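Local structure of fimbrium subunit Fim1C (Bacteroides vulgatus, 4QB7) at residues I171-K177 / A258-F262; P178-L182 / T330-N334; F189-L193 / F234-T238. The protein is probably a component of the tip of fimbriae, the filamentous cell-surface appendages that mediate adhesion and biofilm formation. All blocks are in the same frame, centred on the assembly; numbering follows the deposited sequence.

Contact 1 (I171-K177 / A258-F262); sequences IANIKVK and ATALF. With SO4 (sulfate ion), chain B.
Asn-173, with chi1 at -132°, swings its amide across to residues 258-262, while Phe-262 holds CG anti to its own carbonyl carbon, which carries the ring back over residues 171-174. The two side chains run past each other in opposite directions, amide and ring planes 20° apart. Asn-173 OD1 accepts a hydrogen bond from the backbone N of Phe-262 at 3.1 Å, fairly straight (159° at the hydrogen), the donor being tilted from the carbonyl plane. Two weak bonds, from Leu-261 N and Ile-174 N, join this good one on the oxygen, which would limit rotation of the amide. Ile-174 N lies over the centre of one face of the Phe-262 ring, and Ile-171 O meets its edge in plane. Ile-174 CD1 packs on Phe-262 CZ at 3.7 Å. Leu-261 lies across Val-176, and its N gives its stronger bond to Ile-174 O at 2.8 Å. Farther along, Val-176 and Thr-259 exchange two backbone bonds, N to O, of 2.9 Å each. Lys-177 NZ and Ala-258 N both bind O4 of a sulfate probably derived from the crystallisation liquor. Val-176 with Thr-259 as the hydrogen-bonded pair, followed by Lys-175 with Ala-260 as the non-hydrogen-bonded one, is the register of a short antiparallel pairing at the start of strand 259-270, within the mixed sheet of a fimbrillin-like, transthyretin-clan protein.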
ATOM      1  N   ILE A 171      -6.225   0.823  -1.192  1.00 35.23           N
ATOM      2  CA  ILE A 171      -7.604   1.324  -1.301  1.00 34.07           C
ATOM      3  C   ILE A 171      -7.489   2.241  -2.498  1.00 39.82           C
ATOM      4  O   ILE A 171      -7.024   3.384  -2.353  1.00 39.66           O
ATOM      5  CB  ILE A 171      -8.219   1.980  -0.025  1.00 36.28           C
ATOM      6  CG1 ILE A 171      -8.119   1.084   1.237  1.00 36.72           C
ATOM      7  CG2 ILE A 171      -9.641   2.424  -0.270  1.00 36.24           C
ATOM      8  CD1 ILE A 171      -8.326  -0.486   1.017  1.00 40.16           C
ATOM      9  N   ALA A 172      -7.689   1.655  -3.710  1.00 37.08           N
ATOM     10  CA  ALA A 172      -7.525   2.351  -4.996  1.00 37.11           C
ATOM     11  C   ALA A 172      -8.519   3.496  -5.157  1.00 43.70           C
ATOM     12  O   ALA A 172      -8.180   4.519  -5.757  1.00 45.23           O
ATOM     13  CB  ALA A 172      -7.689   1.371  -6.134  1.00 37.92           C
ATOM     14  N   ASN A 173      -9.747   3.316  -4.638  1.00 39.08           N
ATOM     15  CA  ASN A 173     -10.793   4.321  -4.687  1.00 38.87           C
ATOM     16  C   ASN A 173     -11.989   3.944  -3.850  1.00 42.15           C
ATOM     17  O   ASN A 173     -12.156   2.802  -3.455  1.00 42.15           O
ATOM     18  CB  ASN A 173     -11.258   4.582  -6.131  1.00 41.03           C
ATOM     19  CG  ASN A 173     -11.339   6.042  -6.464  1.00 53.23           C
ATOM     20  OD1 ASN A 173     -11.939   6.829  -5.746  1.00 47.29           O
ATOM     21  ND2 ASN A 173     -10.691   6.446  -7.535  1.00 46.72           N
ATOM     22  N   ILE A 174     -12.812   4.946  -3.571  1.00 39.22           N
ATOM     23  CA  ILE A 174     -14.116   4.876  -2.929  1.00 37.63           C
ATOM     24  C   ILE A 174     -15.002   5.697  -3.861  1.00 43.63           C
ATOM     25  O   ILE A 174     -14.751   6.888  -4.062  1.00 42.81           O
ATOM     26  CB  ILE A 174     -14.140   5.301  -1.453  1.00 38.79           C
ATOM     27  CG1 ILE A 174     -13.178   4.423  -0.640  1.00 38.97           C
ATOM     28  CG2 ILE A 174     -15.567   5.171  -0.924  1.00 37.61           C
ATOM     29  CD1 ILE A 174     -12.845   4.884   0.697  1.00 40.68           C
ATOM     30  N   LYS A 175     -15.925   5.005  -4.557  1.00 40.50           N
ATOM     31  CA  LYS A 175     -16.850   5.553  -5.538  1.00 39.21           C
ATOM     32  C   LYS A 175     -18.269   5.580  -4.960  1.00 44.83           C
ATOM     33  O   LYS A 175     -18.644   4.643  -4.260  1.00 46.36           O
ATOM     34  CB  LYS A 175     -16.802   4.686  -6.799  1.00 41.72           C
ATOM     35  CG  LYS A 175     -15.516   4.767  -7.620  1.00 39.59           C
ATOM     36  CD  LYS A 175     -15.709   4.009  -8.898  1.00 53.09           C
ATOM     37  CE  LYS A 175     -14.536   4.087  -9.839  1.00 70.15           C
ATOM     38  NZ  LYS A 175     -14.552   2.943 -10.792  1.00 81.34           N
ATOM     39  N   VAL A 176     -19.066   6.635  -5.233  1.00 41.10           N
ATOM     40  CA  VAL A 176     -20.436   6.754  -4.695  1.00 39.46           C
ATOM     41  C   VAL A 176     -21.466   7.021  -5.795  1.00 43.26           C
ATOM     42  O   VAL A 176     -21.174   7.725  -6.751  1.00 43.19           O
ATOM     43  CB  VAL A 176     -20.552   7.847  -3.594  1.00 41.44           C
ATOM     44  CG1 VAL A 176     -21.865   7.723  -2.841  1.00 40.75           C
ATOM     45  CG2 VAL A 176     -19.382   7.801  -2.608  1.00 40.21           C
ATOM     46  N   LYS A 177     -22.691   6.488  -5.641  1.00 40.19           N
ATOM     47  CA  LYS A 177     -23.797   6.772  -6.567  1.00 39.63           C
ATOM     48  C   LYS A 177     -25.149   6.595  -5.876  1.00 44.96           C
ATOM     49  O   LYS A 177     -25.256   5.726  -5.010  1.00 45.60           O
ATOM     50  CB  LYS A 177     -23.739   5.882  -7.821  1.00 41.16           C
ATOM     51  CG  LYS A 177     -23.749   4.399  -7.529  1.00 40.59           C
ATOM     52  CD  LYS A 177     -23.972   3.567  -8.734  1.00 36.87           C
ATOM     53  CE  LYS A 177     -23.757   2.121  -8.371  1.00 42.19           C
ATOM     54  NZ  LYS A 177     -23.718   1.255  -9.575  1.00 55.51           N
ATOM     55  N   ALA A 258     -20.757   5.163 -10.853  1.00 45.62           N
ATOM     56  CA  ALA A 258     -20.355   5.654  -9.542  1.00 42.53           C
ATOM     57  C   ALA A 258     -19.199   6.607  -9.699  1.00 46.18           C
ATOM     58  O   ALA A 258     -18.310   6.348 -10.504  1.00 47.37           O
ATOM     59  CB  ALA A 258     -19.982   4.502  -8.639  1.00 42.49           C
ATOM     60  N   THR A 259     -19.230   7.725  -8.961  1.00 41.62           N
ATOM     61  CA  THR A 259     -18.234   8.794  -9.013  1.00 40.13           C
ATOM     62  C   THR A 259     -17.148   8.591  -7.959  1.00 43.01           C
ATOM     63  O   THR A 259     -17.461   8.418  -6.791  1.00 42.06           O
ATOM     64  CB  THR A 259     -18.950  10.127  -8.876  1.00 38.40           C
ATOM     65  OG1 THR A 259     -19.830  10.241 -10.003  1.00 41.16           O
ATOM     66  CG2 THR A 259     -17.991  11.312  -8.797  1.00 31.18           C
ATOM     67  N   ALA A 260     -15.873   8.646  -8.381  1.00 40.36           N
ATOM     68  CA  ALA A 260     -14.705   8.493  -7.508  1.00 40.23           C
ATOM     69  C   ALA A 260     -14.534   9.643  -6.485  1.00 43.28           C
ATOM     70  O   ALA A 260     -14.754  10.819  -6.823  1.00 41.97           O
ATOM     71  CB  ALA A 260     -13.459   8.404  -8.358  1.00 41.15           C
ATOM     72  N   LEU A 261     -14.066   9.300  -5.261  1.00 39.12           N
ATOM     73  CA  LEU A 261     -13.792  10.287  -4.206  1.00 38.64           C
ATOM     74  C   LEU A 261     -12.282  10.615  -4.120  1.00 43.59           C
ATOM     75  O   LEU A 261     -11.906  11.652  -3.574  1.00 43.26           O
ATOM     76  CB  LEU A 261     -14.319   9.840  -2.831  1.00 38.00           C
ATOM     77  CG  LEU A 261     -15.819   9.544  -2.687  1.00 40.75           C
ATOM     78  CD1 LEU A 261     -16.113   9.070  -1.298  1.00 39.13           C
ATOM     79  CD2 LEU A 261     -16.704  10.749  -3.050  1.00 42.09           C
ATOM     80  N   PHE A 262     -11.437   9.738  -4.680  1.00 41.11           N
ATOM     81  CA  PHE A 262      -9.978   9.909  -4.758  1.00 41.30           C
ATOM     82  C   PHE A 262      -9.600  10.340  -6.147  1.00 51.19           C
ATOM     83  O   PHE A 262     -10.244   9.904  -7.110  1.00 52.32           O
ATOM     84  CB  PHE A 262      -9.209   8.598  -4.439  1.00 41.23           C
ATOM     85  CG  PHE A 262      -9.444   7.873  -3.132  1.00 41.03           C
ATOM     86  CD1 PHE A 262     -10.235   8.435  -2.130  1.00 42.22           C
ATOM     87  CD2 PHE A 262      -8.826   6.657  -2.875  1.00 41.17           C
ATOM     88  CE1 PHE A 262     -10.440   7.768  -0.920  1.00 41.37           C
ATOM     89  CE2 PHE A 262      -9.049   5.985  -1.672  1.00 42.57           C
ATOM     90  CZ  PHE A 262      -9.859   6.544  -0.707  1.00 39.95           C
TER
HETATM   91  S   SO4 B 401     -20.158   1.323 -11.039  0.70 59.59           S
HETATM   92  O1  SO4 B 401     -20.128   1.343 -12.499  0.70 62.59           O
HETATM   93  O2  SO4 B 401     -20.402  -0.036 -10.533  0.70 57.89           O
HETATM   94  O3  SO4 B 401     -18.862   1.800 -10.535  0.70 60.47           O
HETATM   95  O4  SO4 B 401     -21.249   2.206 -10.647  0.70 59.14           O
HETATM   96  O   HOH W   1     -22.003   8.896  -9.107  1.00 42.10           O

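Contact 2 (P178-L182 / T330-N334)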
ATOM      1  N   PRO A 178     -26.215   7.328  -6.282  1.00 41.52           N
ATOM      2  CA  PRO A 178     -27.554   7.022  -5.746  1.00 41.10           C
ATOM      3  C   PRO A 178     -28.096   5.745  -6.421  1.00 45.86           C
ATOM      4  O   PRO A 178     -27.520   5.316  -7.438  1.00 45.53           O
ATOM      5  CB  PRO A 178     -28.357   8.258  -6.139  1.00 42.92           C
ATOM      6  CG  PRO A 178     -27.747   8.691  -7.434  1.00 47.04           C
ATOM      7  CD  PRO A 178     -26.283   8.391  -7.314  1.00 42.77           C
ATOM      8  N   ASP A 179     -29.172   5.111  -5.871  1.00 43.03           N
ATOM      9  CA  ASP A 179     -29.703   3.869  -6.481  1.00 44.16           C
ATOM     10  C   ASP A 179     -30.666   4.159  -7.649  1.00 47.88           C
ATOM     11  O   ASP A 179     -30.999   3.254  -8.407  1.00 50.23           O
ATOM     12  CB  ASP A 179     -30.374   2.934  -5.437  1.00 46.83           C
ATOM     13  CG  ASP A 179     -31.596   3.489  -4.727  1.00 61.51           C
ATOM     14  OD1 ASP A 179     -31.669   4.730  -4.545  1.00 64.93           O
ATOM     15  OD2 ASP A 179     -32.442   2.679  -4.279  1.00 66.70           O
ATOM     16  N   VAL A 180     -31.106   5.408  -7.783  1.00 43.07           N
ATOM     17  CA  VAL A 180     -32.036   5.873  -8.818  1.00 42.95           C
ATOM     18  C   VAL A 180     -31.530   7.185  -9.417  1.00 46.71           C
ATOM     19  O   VAL A 180     -30.746   7.905  -8.785  1.00 43.65           O
ATOM     20  CB  VAL A 180     -33.502   6.055  -8.282  1.00 45.64           C
ATOM     21  CG1 VAL A 180     -34.107   4.736  -7.845  1.00 46.36           C
ATOM     22  CG2 VAL A 180     -33.583   7.080  -7.157  1.00 44.03           C
ATOM     23  N   ASN A 181     -32.045   7.520 -10.609  1.00 44.26           N
ATOM     24  CA  ASN A 181     -31.773   8.783 -11.269  1.00 43.09           C
ATOM     25  C   ASN A 181     -32.502   9.856 -10.466  1.00 46.51           C
ATOM     26  O   ASN A 181     -33.693   9.718 -10.203  1.00 47.02           O
ATOM     27  CB  ASN A 181     -32.256   8.706 -12.718  1.00 43.73           C
ATOM     28  CG  ASN A 181     -31.910   9.889 -13.589  1.00 62.25           C
ATOM     29  OD1 ASN A 181     -32.081  11.066 -13.228  1.00 55.72           O
ATOM     30  ND2 ASN A 181     -31.518   9.591 -14.808  1.00 52.69           N
ATOM     31  N   LEU A 182     -31.784  10.902 -10.062  1.00 42.64           N
ATOM     32  CA  LEU A 182     -32.277  12.002  -9.232  1.00 40.74           C
ATOM     33  C   LEU A 182     -32.969  13.086 -10.023  1.00 45.79           C
ATOM     34  O   LEU A 182     -33.501  14.038  -9.441  1.00 45.23           O
ATOM     35  CB  LEU A 182     -31.105  12.627  -8.467  1.00 39.98           C
ATOM     36  CG  LEU A 182     -30.208  11.729  -7.624  1.00 44.05           C
ATOM     37  CD1 LEU A 182     -29.106  12.556  -7.016  1.00 43.24           C
ATOM     38  CD2 LEU A 182     -31.002  11.041  -6.504  1.00 46.25           C
ATOM     39  N   THR A 330     -23.574   2.505  -2.814  1.00 41.35           N
ATOM     40  CA  THR A 330     -24.848   2.874  -3.398  1.00 40.85           C
ATOM     41  C   THR A 330     -25.719   3.442  -2.295  1.00 46.40           C
ATOM     42  O   THR A 330     -26.071   2.732  -1.356  1.00 46.73           O
ATOM     43  CB  THR A 330     -25.522   1.696  -4.143  1.00 44.83           C
ATOM     44  OG1 THR A 330     -24.661   1.233  -5.178  1.00 41.92           O
ATOM     45  CG2 THR A 330     -26.854   2.097  -4.765  1.00 41.21           C
ATOM     46  N   ILE A 331     -26.045   4.732  -2.395  1.00 43.49           N
ATOM     47  CA  ILE A 331     -26.923   5.377  -1.429  1.00 42.74           C
ATOM     48  C   ILE A 331     -28.360   5.093  -1.858  1.00 48.72           C
ATOM     49  O   ILE A 331     -28.748   5.471  -2.960  1.00 47.80           O
ATOM     50  CB  ILE A 331     -26.616   6.884  -1.302  1.00 43.72           C
ATOM     51  CG1 ILE A 331     -25.111   7.120  -0.982  1.00 42.49           C
ATOM     52  CG2 ILE A 331     -27.534   7.488  -0.250  1.00 43.46           C
ATOM     53  CD1 ILE A 331     -24.699   8.548  -0.967  1.00 41.02           C
ATOM     54  N   LYS A 332     -29.112   4.345  -1.027  1.00 48.22           N
ATOM     55  CA  LYS A 332     -30.512   3.992  -1.283  1.00 48.66           C
ATOM     56  C   LYS A 332     -31.367   5.184  -0.931  1.00 54.49           C
ATOM     57  O   LYS A 332     -31.346   5.625   0.220  1.00 57.67           O
ATOM     58  CB  LYS A 332     -30.935   2.761  -0.477  1.00 52.07           C
ATOM     59  CG  LYS A 332     -30.624   1.435  -1.158  1.00 70.92           C
ATOM     60  CD  LYS A 332     -31.494   0.302  -0.574  1.00 86.82           C
ATOM     61  CE  LYS A 332     -32.896   0.233  -1.152  1.00 99.71           C
ATOM     62  NZ  LYS A 332     -33.939  -0.001  -0.105  1.00106.08           N
HETATM   63  N   MSE A 333     -32.068   5.750  -1.922  1.00 48.02           N
HETATM   64  CA  MSE A 333     -32.895   6.941  -1.753  1.00 45.05           C
HETATM   65  C   MSE A 333     -34.225   6.674  -1.044  1.00 50.22           C
HETATM   66  O   MSE A 333     -34.785   7.616  -0.516  1.00 48.84           O
HETATM   67  CB  MSE A 333     -33.154   7.604  -3.107  1.00 46.01           C
HETATM   68  CG  MSE A 333     -31.868   8.057  -3.816  1.00 50.23           C
HETATM   69 SE   MSE A 333     -30.840   9.382  -2.798  0.75 53.36          SE
HETATM   70  CE  MSE A 333     -32.084  10.716  -2.676  1.00 46.73           C
ATOM     71  N   ASN A 334     -34.732   5.431  -1.005  1.00 50.73           N
ATOM     72  CA  ASN A 334     -36.007   5.183  -0.306  1.00 52.40           C
ATOM     73  C   ASN A 334     -35.799   4.670   1.124  1.00 62.20           C
ATOM     74  O   ASN A 334     -36.772   4.329   1.797  1.00 63.75           O
ATOM     75  CB  ASN A 334     -36.907   4.207  -1.090  1.00 48.23           C
ATOM     76  CG  ASN A 334     -36.340   2.830  -1.309  1.00 66.78           C
ATOM     77  OD1 ASN A 334     -35.312   2.453  -0.754  1.00 61.56           O
ATOM     78  ND2 ASN A 334     -37.016   2.038  -2.130  1.00 60.73           N
TER
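Pro-178 sets its CA against the carbonyl of Ile-331, CA to O 3.4 Å, in a CA-H...O contact, and its CB approaches CG of Met-333, a selenomethionine. Next, Asp-179 N gives a weak bond to Ile-331 O at 3.0 Å (126° at the hydrogen). The carboxylate of Asp-179 then reaches over to the other segment: with chi1 at 63°, CG sits between the backbone N and the carbonyl carbon, and OD1 accepts a hydrogen bond from Met-333 N at 2.8 Å. That bond is nearly straight, 170°, although the donor comes from above the carboxylate plane. The backbone CA atoms of Pro-178 and Ile-331 stand 4.7 Å apart in a parallel bridge, the last step of the pairing between strands 159-178 and 323-331; beyond it both chains turn into loops, and the Asp-179 side chain takes over from the backbone as acceptor. On the flank of the carboxylate, OD2 of Asp-179 lies near CG of Lys-332, but the NZ of that lysine is 5.2 Å from OD2 and instead bonds Asn-334 OD1 in the carbonyl plane, on a lone pair. Val-180 brings CG2 to 3.9 Å from CG of Met-333, the two side chains meeting at a slant. Leu-182 crosses Met-333 at about a right angle, its CD2 4.0 Å from CE, and both side chains also rest on Ile-188 of strand 186-196.

Contact 3 (F189-L193 / F234-T238). With SO4 (sulfate ion), chain K.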
ATOM      1  N   PHE A 189     -23.836  15.468  -2.968  1.00 39.11           N
ATOM      2  CA  PHE A 189     -22.445  15.898  -2.806  1.00 37.59           C
ATOM      3  C   PHE A 189     -21.808  15.247  -1.584  1.00 40.69           C
ATOM      4  O   PHE A 189     -22.382  15.307  -0.493  1.00 40.06           O
ATOM      5  CB  PHE A 189     -22.369  17.423  -2.690  1.00 38.52           C
ATOM      6  CG  PHE A 189     -22.911  18.164  -3.885  1.00 39.56           C
ATOM      7  CD1 PHE A 189     -22.115  18.386  -5.007  1.00 41.77           C
ATOM      8  CD2 PHE A 189     -24.211  18.656  -3.887  1.00 40.48           C
ATOM      9  CE1 PHE A 189     -22.621  19.076  -6.114  1.00 42.16           C
ATOM     10  CE2 PHE A 189     -24.708  19.365  -4.985  1.00 42.55           C
ATOM     11  CZ  PHE A 189     -23.903  19.589  -6.078  1.00 40.69           C
ATOM     12  N   VAL A 190     -20.641  14.613  -1.756  1.00 36.77           N
ATOM     13  CA  VAL A 190     -19.936  14.015  -0.619  1.00 36.09           C
ATOM     14  C   VAL A 190     -18.957  15.081  -0.101  1.00 43.99           C
ATOM     15  O   VAL A 190     -18.247  15.716  -0.897  1.00 43.90           O
ATOM     16  CB  VAL A 190     -19.275  12.664  -0.966  1.00 37.48           C
ATOM     17  CG1 VAL A 190     -18.324  12.202   0.144  1.00 36.74           C
ATOM     18  CG2 VAL A 190     -20.343  11.608  -1.246  1.00 35.90           C
ATOM     19  N   THR A 191     -18.978  15.330   1.226  1.00 40.84           N
ATOM     20  CA  THR A 191     -18.187  16.400   1.843  1.00 39.80           C
ATOM     21  C   THR A 191     -17.168  15.882   2.865  1.00 45.25           C
ATOM     22  O   THR A 191     -16.278  16.626   3.285  1.00 48.27           O
ATOM     23  CB  THR A 191     -19.156  17.381   2.527  1.00 42.32           C
ATOM     24  OG1 THR A 191     -19.949  16.645   3.460  1.00 38.03           O
ATOM     25  CG2 THR A 191     -20.107  18.066   1.535  1.00 41.06           C
ATOM     26  N   GLY A 192     -17.313  14.640   3.293  1.00 39.33           N
ATOM     27  CA  GLY A 192     -16.425  14.083   4.304  1.00 38.65           C
ATOM     28  C   GLY A 192     -16.406  12.572   4.304  1.00 41.49           C
ATOM     29  O   GLY A 192     -17.360  11.934   3.854  1.00 41.14           O
ATOM     30  N   LEU A 193     -15.309  12.002   4.797  1.00 37.24           N
ATOM     31  CA  LEU A 193     -15.101  10.563   4.881  1.00 36.76           C
ATOM     32  C   LEU A 193     -14.055  10.265   5.947  1.00 41.67           C
ATOM     33  O   LEU A 193     -13.008  10.911   5.988  1.00 41.35           O
ATOM     34  CB  LEU A 193     -14.670   9.969   3.523  1.00 35.95           C
ATOM     35  CG  LEU A 193     -14.640   8.442   3.437  1.00 39.98           C
ATOM     36  CD1 LEU A 193     -16.019   7.864   3.254  1.00 40.12           C
ATOM     37  CD2 LEU A 193     -13.802   8.002   2.314  1.00 41.28           C
ATOM     38  N   PHE A 234      -8.180  14.232   2.020  1.00 41.89           N
ATOM     39  CA  PHE A 234      -7.519  13.366   1.061  1.00 39.55           C
ATOM     40  C   PHE A 234      -8.368  13.320  -0.198  1.00 45.14           C
ATOM     41  O   PHE A 234      -7.850  13.127  -1.312  1.00 45.41           O
ATOM     42  CB  PHE A 234      -7.289  11.960   1.654  1.00 39.78           C
ATOM     43  CG  PHE A 234      -6.682  10.971   0.676  1.00 40.19           C
ATOM     44  CD1 PHE A 234      -5.337  11.056   0.315  1.00 39.04           C
ATOM     45  CD2 PHE A 234      -7.475   9.983   0.067  1.00 40.97           C
ATOM     46  CE1 PHE A 234      -4.794  10.171  -0.620  1.00 38.79           C
ATOM     47  CE2 PHE A 234      -6.918   9.079  -0.847  1.00 41.63           C
ATOM     48  CZ  PHE A 234      -5.582   9.183  -1.182  1.00 38.86           C
ATOM     49  N   LEU A 235      -9.686  13.513  -0.012  1.00 41.87           N
ATOM     50  CA  LEU A 235     -10.678  13.462  -1.077  1.00 40.42           C
ATOM     51  C   LEU A 235     -10.455  14.584  -2.091  1.00 45.01           C
ATOM     52  O   LEU A 235     -10.055  15.703  -1.745  1.00 44.45           O
ATOM     53  CB  LEU A 235     -12.115  13.519  -0.534  1.00 39.43           C
ATOM     54  CG  LEU A 235     -12.543  12.623   0.631  1.00 41.72           C
ATOM     55  CD1 LEU A 235     -14.021  12.836   0.931  1.00 40.40           C
ATOM     56  CD2 LEU A 235     -12.259  11.166   0.368  1.00 40.67           C
ATOM     57  N   ASN A 236     -10.736  14.266  -3.352  1.00 41.46           N
ATOM     58  CA  ASN A 236     -10.565  15.150  -4.486  1.00 41.55           C
ATOM     59  C   ASN A 236     -11.733  16.138  -4.596  1.00 45.63           C
ATOM     60  O   ASN A 236     -12.380  16.234  -5.643  1.00 46.42           O
ATOM     61  CB  ASN A 236     -10.447  14.271  -5.721  1.00 46.45           C
ATOM     62  CG  ASN A 236      -9.983  14.951  -6.970  1.00 63.38           C
ATOM     63  OD1 ASN A 236      -9.362  16.020  -6.944  1.00 46.07           O
ATOM     64  ND2 ASN A 236     -10.338  14.348  -8.094  1.00 57.42           N
ATOM     65  N   LYS A 237     -12.006  16.874  -3.498  1.00 41.26           N
ATOM     66  CA  LYS A 237     -13.079  17.868  -3.391  1.00 39.92           C
ATOM     67  C   LYS A 237     -12.771  19.067  -4.278  1.00 46.77           C
ATOM     68  O   LYS A 237     -11.613  19.419  -4.426  1.00 47.24           O
ATOM     69  CB  LYS A 237     -13.263  18.314  -1.922  1.00 39.64           C
ATOM     70  CG  LYS A 237     -14.123  17.355  -1.091  1.00 42.95           C
ATOM     71  CD  LYS A 237     -13.687  17.284   0.364  1.00 51.70           C
ATOM     72  CE  LYS A 237     -14.322  18.282   1.288  1.00 57.92           C
ATOM     73  NZ  LYS A 237     -13.603  18.333   2.577  1.00 74.01           N
ATOM     74  N   THR A 238     -13.803  19.668  -4.891  1.00 45.39           N
ATOM     75  CA  THR A 238     -13.695  20.866  -5.730  1.00 46.16           C
ATOM     76  C   THR A 238     -14.759  21.871  -5.295  1.00 52.16           C
ATOM     77  O   THR A 238     -15.650  21.533  -4.513  1.00 51.47           O
ATOM     78  CB  THR A 238     -13.813  20.537  -7.240  1.00 52.05           C
ATOM     79  OG1 THR A 238     -15.051  19.875  -7.518  1.00 52.82           O
ATOM     80  CG2 THR A 238     -12.634  19.729  -7.766  1.00 46.69           C
TER
HETATM   81  S   SO4 K 410     -18.600  17.952   6.212  0.50 47.95           S
HETATM   82  O1  SO4 K 410     -19.727  18.176   5.380  0.50 51.59           O
HETATM   83  O2  SO4 K 410     -19.050  18.051   7.583  0.50 47.83           O
HETATM   84  O3  SO4 K 410     -18.137  16.623   5.956  0.50 48.91           O
HETATM   85  O4  SO4 K 410     -17.536  18.952   5.907  0.50 48.97           O
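Leu-235 and Leu-193 carry the apolar part of the contact, their side chains crossing at about a right angle. Leu-235 CD1 lies 3.9 Å from Leu-193 CB, and the two CD2 atoms of Leu-235 and Leu-193 are 4.0 Å apart, so both branches of Leu-235 are engaged. CD1 also rests against the backbone at Gly-192 C, while its approach to Val-190 CG1 is looser, at 4.4 Å.

The polar part is a single weak hydrogen bond, from Lys-237 NZ to Thr-191 O at 3.3 Å. The lysine chain kinks at chi2 (147°) and chi3 (89°) but still reaches outward, bringing its end alongside the carbonyl of Thr-191, where CE and NZ both lie beside the oxygen.

Backbone geometry explains how two residues of one loop reach the same strand. Asn-236 is the centre of an inverse gamma turn, in which Lys-237 N bonds Leu-235 O at 2.9 Å, and the CB atoms of Leu-235 and Lys-237 both point toward segment 189-193. On the strand itself, Thr-191 and Gly-192 both face Asn-290 in a classic beta bulge, beside which a sulfate, probably from the crystallisation liquor, is hydrogen-bonded to Asn-290 ND2. Thr-191 OG1 approaches O1 of this ion at a distance too short to be trusted in detail.

Strand 186-196 is flanked by strands 286-296 and 250-251, with backbone bonds between Phe-189 and Asp-292 and between Val-190 and Ile-250. The loop of residues 234-238 packs beside it, Leu-235 and Lys-237 also touching Ile-250 of strand 250-251, while Phe-234 turns to strand 259-270 and meets the ring of Phe-262 edge-to-face.

In the fold
Contacts 1 and 2 share the mixed sheet: strand 159-178 pairs with 259-270 in contact 1 and, running parallel, with 323-331 in contact 2. Their centres lie about 16 Å apart, joined by a probable hydrogen bond between Ile-331 N and Lys-177 O. Contact 3 joins strand 186-196 of a neighbouring antiparallel sheet to loop 234-238, its centre about 10 Å from contact 1 and about 19 Å from contact 2. Leu-193 packs on Ile-174, and Leu-261 O probably accepts a hydrogen bond from Asn-236 N. The segments of contacts 1 and 2 alternate along the chain, contact 3 falling within contact 1; distant sequence thus meets where two sheets pack, consistent with a transthyretin-clan fold.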